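Local coordinates for protein cystathionine beta-lyases/cystathionine gamma-synthases (Corynebacterium glutamicum, PDB 5X5H) that probably catalyses the pyridoxal-phosphate-dependent joining of O-succinyl-L-homoserine and L-cysteine into L,L-cystathionine, with release of succinate, in methionine biosynthesis, at residues A[69-74]-A[183-188]; A[112-117]-A[123-128]. One frame throughout, in Å; residues are numbered along the deposited sequence.

Interaction 1 (A[69-74]-A[183-188])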
loop_
_atom_site.group_PDB
_atom_site.type_symbol
_atom_site.label_atom_id
_atom_site.label_comp_id
_atom_site.label_asym_id
_atom_site.label_seq_id
_atom_site.Cartn_x
_atom_site.Cartn_y
_atom_site.Cartn_z
ATOM N N ALA A 69 4.119 -21.664 12.759
ATOM C CA ALA A 69 4.929 -22.780 12.288
ATOM C C ALA A 69 6.356 -22.600 12.694
ATOM O O ALA A 69 7.058 -23.574 13.107
ATOM C CB ALA A 69 4.850 -22.916 10.758
ATOM N N LEU A 70 6.906 -21.368 12.655
ATOM C CA LEU A 70 8.333 -21.087 12.964
ATOM C C LEU A 70 8.608 -21.295 14.451
ATOM O O LEU A 70 9.803 -21.474 14.739
ATOM C CB LEU A 70 8.637 -19.701 12.541
ATOM C CG LEU A 70 8.594 -19.442 11.011
ATOM C CD1 LEU A 70 8.803 -18.022 10.765
ATOM C CD2 LEU A 70 9.472 -20.360 10.247
ATOM N N GLU A 71 7.592 -21.249 15.294
ATOM C CA GLU A 71 7.733 -21.493 16.756
ATOM C C GLU A 71 7.414 -22.895 17.178
ATOM O O GLU A 71 7.433 -23.199 18.349
ATOM C CB GLU A 71 6.915 -20.454 17.514
ATOM C CG GLU A 71 7.494 -19.061 17.470
ATOM C CD GLU A 71 8.608 -18.827 18.489
ATOM O OE1 GLU A 71 9.256 -19.764 19.029
ATOM O OE2 GLU A 71 9.065 -17.639 18.632
ATOM N N GLY A 72 7.072 -23.748 16.208
ATOM C CA GLY A 72 6.621 -25.067 16.588
ATOM C C GLY A 72 5.283 -25.088 17.247
ATOM O O GLY A 72 4.958 -25.900 18.169
ATOM N N ALA A 73 4.407 -24.127 16.916
ATOM C CA ALA A 73 3.122 -23.881 17.486
ATOM C C ALA A 73 1.972 -24.278 16.551
ATOM O O ALA A 73 2.099 -23.968 15.330
ATOM C CB ALA A 73 2.972 -22.397 17.889
ATOM N N LYS A 74 0.900 -24.817 17.055
ATOM C CA LYS A 74 -0.292 -25.035 16.222
ATOM C C LYS A 74 -1.051 -23.739 15.980
ATOM O O LYS A 74 -1.658 -23.547 14.918
ATOM C CB LYS A 74 -1.258 -25.997 16.932
ATOM C CG LYS A 74 -0.695 -27.405 17.096
ATOM C CD LYS A 74 -1.607 -28.279 17.987
ATOM C CE LYS A 74 -0.810 -29.421 18.598
ATOM N NZ LYS A 74 -1.751 -30.496 18.996
ATOM N N ALA A 183 15.344 -12.726 20.391
ATOM C CA ALA A 183 15.977 -13.914 19.761
ATOM C C ALA A 183 15.378 -14.240 18.409
ATOM O O ALA A 183 16.109 -14.657 17.495
ATOM C CB ALA A 183 15.755 -15.124 20.630
ATOM N N SER A 184 14.088 -13.992 18.278
ATOM C CA SER A 184 13.270 -14.421 17.116
ATOM C C SER A 184 13.082 -15.890 17.143
ATOM O O SER A 184 13.889 -16.642 17.722
ATOM C CB SER A 184 13.813 -13.899 15.791
ATOM O OG SER A 184 14.724 -14.845 15.207
ATOM N N PRO A 185 12.132 -16.385 16.348
ATOM C CA PRO A 185 11.970 -17.802 16.284
ATOM C C PRO A 185 13.116 -18.560 15.627
ATOM O O PRO A 185 13.300 -19.752 15.830
ATOM C CB PRO A 185 10.673 -18.000 15.452
ATOM C CG PRO A 185 9.966 -16.695 15.485
ATOM C CD PRO A 185 11.089 -15.670 15.584
ATOM N N TYR A 186 13.961 -17.870 14.855
ATOM C CA TYR A 186 15.117 -18.481 14.199
ATOM C C TYR A 186 16.175 -18.907 15.201
ATOM O O TYR A 186 16.885 -19.878 15.003
ATOM C CB TYR A 186 15.736 -17.502 13.225
ATOM C CG TYR A 186 16.890 -18.070 12.431
ATOM C CD1 TYR A 186 16.677 -19.202 11.642
ATOM C CD2 TYR A 186 18.130 -17.511 12.446
ATOM C CE1 TYR A 186 17.718 -19.719 10.859
ATOM C CE2 TYR A 186 19.157 -18.021 11.706
ATOM C CZ TYR A 186 18.910 -19.074 10.882
ATOM O OH TYR A 186 20.009 -19.589 10.116
ATOM N N LEU A 187 16.265 -18.180 16.330
ATOM C CA LEU A 187 17.333 -18.482 17.344
ATOM C C LEU A 187 16.812 -19.223 18.526
ATOM O O LEU A 187 17.615 -19.900 19.227
ATOM C CB LEU A 187 18.045 -17.212 17.772
ATOM C CG LEU A 187 18.684 -16.407 16.609
ATOM C CD1 LEU A 187 19.427 -15.204 17.236
ATOM C CD2 LEU A 187 19.606 -17.248 15.777
ATOM N N GLN A 188 15.548 -19.145 18.852
ATOM C CA GLN A 188 15.079 -19.713 20.096
ATOM C C GLN A 188 13.593 -20.045 20.021
ATOM O O GLN A 188 12.814 -19.287 19.406
ATOM C CB GLN A 188 15.262 -18.696 21.208
ATOM C CG GLN A 188 14.878 -19.104 22.645
ATOM C CD GLN A 188 15.315 -18.047 23.677
ATOM O OE1 GLN A 188 16.356 -18.243 24.372
ATOM N NE2 GLN A 188 14.650 -16.931 23.744
#
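At a magnesium site of the PLP-binding domain, the C-terminal end of helix 58-70 meets the short helical turn 184-187 through Leu-70, Glu-71 and Pro-185. The helix closes in a Schellman motif: Gly-72 takes positive phi (70°), its N bonding back to Ala-69 O at 3.1 Å. Just before it, Glu-71, a magnesium ligand in this site together with Leu-191, reaches over the proline. The bend of its chain at chi2 (-82°) brings the carboxylate onto Pro-185, and the two side chains cross at about a right angle. Glu-71 OE2 lies 3.4 Å from Pro-185 CG, and Glu-71 CG 3.9 Å from Pro-185 CB. OE2 finds its polar partner in Asn-180 ND2, and Asn-180 OD1 also receives Gln-188 NE2, so one amide joins both segments. Pro-185 CB also meets Leu-70 CB at 3.9 Å, while Leu-70 O is bonded by the side chain of Gln-189. No hydrogen bond crosses directly between the segments. The proline's own turn is shaped by Ser-184, whose OG accepts from Tyr-186 N (3.1 Å) in an ST turn and donates a hydrogen bond to Ala-183 O at 2.7 Å. Leu-70 and Pro-185 also touch Phe-10 of helix 10-16, Glu-71 and Pro-185 lie against His-200 of strand 197-201, and Tyr-186 packs on helix 254-273.

Interaction 2 (A[112-117]-A[123-128])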
loop_
_atom_site.group_PDB
_atom_site.type_symbol
_atom_site.label_atom_id
_atom_site.label_comp_id
_atom_site.label_asym_id
_atom_site.label_seq_id
_atom_site.Cartn_x
_atom_site.Cartn_y
_atom_site.Cartn_z
ATOM N N ARG A 112 5.573 -0.620 32.366
ATOM C CA ARG A 112 4.645 0.488 32.466
ATOM C C ARG A 112 3.239 -0.046 32.403
ATOM O O ARG A 112 2.362 0.352 33.159
ATOM C CB ARG A 112 4.892 1.563 31.439
ATOM C CG ARG A 112 3.880 2.721 31.427
ATOM C CD ARG A 112 4.251 3.766 30.404
ATOM N NE ARG A 112 4.767 3.054 29.202
ATOM C CZ ARG A 112 4.533 3.336 27.918
ATOM N NH1 ARG A 112 3.749 4.353 27.532
ATOM N NH2 ARG A 112 5.090 2.575 26.988
ATOM N N LEU A 113 2.994 -0.982 31.514
ATOM C CA LEU A 113 1.642 -1.540 31.448
ATOM C C LEU A 113 1.231 -2.213 32.719
ATOM O O LEU A 113 0.117 -1.999 33.194
ATOM C CB LEU A 113 1.575 -2.555 30.267
ATOM C CG LEU A 113 0.185 -3.169 29.915
ATOM C CD1 LEU A 113 -0.851 -2.154 29.594
ATOM C CD2 LEU A 113 0.348 -4.179 28.763
ATOM N N ILE A 114 2.092 -3.041 33.282
ATOM C CA ILE A 114 1.772 -3.688 34.568
ATOM C C ILE A 114 1.576 -2.655 35.700
ATOM O O ILE A 114 0.592 -2.686 36.411
ATOM C CB ILE A 114 2.870 -4.661 34.922
ATOM C CG1 ILE A 114 2.892 -5.806 33.877
ATOM C CG2 ILE A 114 2.612 -5.110 36.390
ATOM C CD1 ILE A 114 4.142 -6.649 33.928
ATOM N N ASP A 115 2.575 -1.802 35.792
ATOM C CA ASP A 115 2.701 -0.985 36.989
ATOM C C ASP A 115 1.725 0.195 36.961
ATOM O O ASP A 115 1.231 0.566 38.038
ATOM C CB ASP A 115 4.083 -0.461 37.131
ATOM C CG ASP A 115 4.221 0.455 38.402
ATOM O OD1 ASP A 115 4.181 -0.104 39.503
ATOM O OD2 ASP A 115 4.336 1.673 38.250
ATOM N N THR A 116 1.441 0.819 35.817
ATOM C CA THR A 116 0.471 1.910 35.742
ATOM C C THR A 116 -0.934 1.431 35.530
ATOM O O THR A 116 -1.872 1.867 36.207
ATOM C CB THR A 116 0.916 2.948 34.655
ATOM O OG1 THR A 116 2.129 3.606 35.034
ATOM C CG2 THR A 116 -0.181 3.999 34.458
ATOM N N VAL A 117 -1.149 0.524 34.600
ATOM C CA VAL A 117 -2.481 0.118 34.254
ATOM C C VAL A 117 -2.992 -1.061 35.041
ATOM O O VAL A 117 -4.040 -0.971 35.711
ATOM C CB VAL A 117 -2.585 -0.150 32.672
ATOM C CG1 VAL A 117 -3.979 -0.632 32.265
ATOM C CG2 VAL A 117 -2.174 1.120 31.925
ATOM N N VAL A 123 -4.523 -6.150 39.837
ATOM C CA VAL A 123 -3.498 -7.090 39.679
ATOM C C VAL A 123 -2.258 -6.683 40.553
ATOM O O VAL A 123 -1.919 -5.531 40.588
ATOM C CB VAL A 123 -3.072 -7.209 38.183
ATOM C CG1 VAL A 123 -1.934 -8.191 38.019
ATOM C CG2 VAL A 123 -4.287 -7.613 37.336
ATOM N N GLU A 124 -1.648 -7.672 41.158
ATOM C CA GLU A 124 -0.443 -7.534 41.949
ATOM C C GLU A 124 0.735 -8.043 41.134
ATOM O O GLU A 124 0.618 -8.956 40.244
ATOM C CB GLU A 124 -0.567 -8.474 43.182
ATOM C CG GLU A 124 -1.727 -8.392 44.076
ATOM C CD GLU A 124 -1.839 -9.555 45.131
ATOM O OE1 GLU A 124 -1.136 -10.582 45.197
ATOM O OE2 GLU A 124 -2.749 -9.388 45.975
ATOM N N TYR A 125 1.937 -7.564 41.432
ATOM C CA TYR A 125 3.117 -8.145 40.884
ATOM C C TYR A 125 4.324 -8.129 41.821
ATOM O O TYR A 125 4.361 -7.325 42.778
ATOM C CB TYR A 125 3.460 -7.472 39.580
ATOM C CG TYR A 125 4.028 -6.031 39.705
ATOM C CD1 TYR A 125 3.218 -4.933 39.848
ATOM C CD2 TYR A 125 5.372 -5.822 39.659
ATOM C CE1 TYR A 125 3.741 -3.625 39.949
ATOM C CE2 TYR A 125 5.875 -4.529 39.728
ATOM C CZ TYR A 125 5.066 -3.472 39.902
ATOM O OH TYR A 125 5.573 -2.230 39.958
ATOM N N THR A 126 5.302 -8.942 41.443
ATOM C CA THR A 126 6.607 -8.970 42.144
ATOM C C THR A 126 7.691 -8.987 41.043
ATOM O O THR A 126 7.626 -9.771 40.125
ATOM C CB THR A 126 6.728 -10.192 43.020
ATOM O OG1 THR A 126 5.728 -10.100 44.018
ATOM C CG2 THR A 126 8.087 -10.292 43.773
ATOM N N VAL A 127 8.749 -8.171 41.208
ATOM C CA VAL A 127 9.926 -8.194 40.380
ATOM C C VAL A 127 11.012 -9.056 40.985
ATOM O O VAL A 127 11.243 -8.866 42.206
ATOM C CB VAL A 127 10.480 -6.782 40.114
ATOM C CG1 VAL A 127 11.910 -6.839 39.522
ATOM C CG2 VAL A 127 9.476 -5.972 39.301
ATOM N N VAL A 128 11.681 -9.881 40.188
ATOM C CA VAL A 128 12.725 -10.749 40.609
ATOM C C VAL A 128 13.830 -10.767 39.549
ATOM O O VAL A 128 13.615 -10.306 38.433
ATOM C CB VAL A 128 12.291 -12.205 40.831
ATOM C CG1 VAL A 128 11.115 -12.288 41.817
ATOM C CG2 VAL A 128 11.865 -12.899 39.554
#
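Helix 108-118 passes the edge strand 124-128 with the CA atoms of Ile-114 and Tyr-125, 7.8 Å apart, the nearest across the contact. The two elements belong to a beta-alpha-beta unit, strand 99-103, helix 108-118 and strand 124-128, in which the helix connects two adjacent parallel strands and packs against the sheet. Within this part of the helix Val-117 N bonds to Leu-113 O and Thr-116 N to Arg-112 O, and a wider pi-type turn spans 113-117. No backbone hydrogen bond links helix and strand; Tyr-125 bridges the gap with its side chain. Its CG stands between the backbone N and the carbonyl carbon, which swings the ring out to the helix, where two successive residues receive it. Ile-114 supplies the apolar half: its CG2, anti to the backbone N, lies over one face of the Tyr-125 ring, 3.9 Å from the centroid and 29° off the normal, a CH-pi contact. Ile-114 CG2 is displaced toward the CG-CD1 bond of the ring, with Tyr-125 CD1 at 3.5 Å. Ile-114 also touches Phe-90 of helix 82-93 and Leu-102 of strand 99-103, and Tyr-125 also touches Tyr-111 and Thr-119. Across the helix, Arg-112, Leu-113, Thr-116 and Val-117 pack on the second subunit. Asp-115, partly exposed, supplies the polar half, its carboxylate turned almost perpendicular (88°) to the phenol plane. Tyr-125 OH donates to Asp-115 OD1 at 2.6 Å, a short bond that arrives from above the carboxylate plane, 38° out of it.

In the fold
Both contacts lie in the PLP-binding domain, yet on opposite sides of the chain's centre, with centres 27 Å apart and nearest atoms about 16 Å apart. Interaction 2 is nested in sequence inside the loop closed by interaction 1. The latter is buried and joins segments 109 residues apart, a helix end and a short turn, beside a metal site where polar groups are linked through a third residue. Interaction 2 alone includes a strand of the seven-stranded sheet; it is local, within one beta-alpha-beta unit at an edge strand, and only partly buried, and there a direct phenol-to-carboxylate bond accompanies apolar packing on the ring.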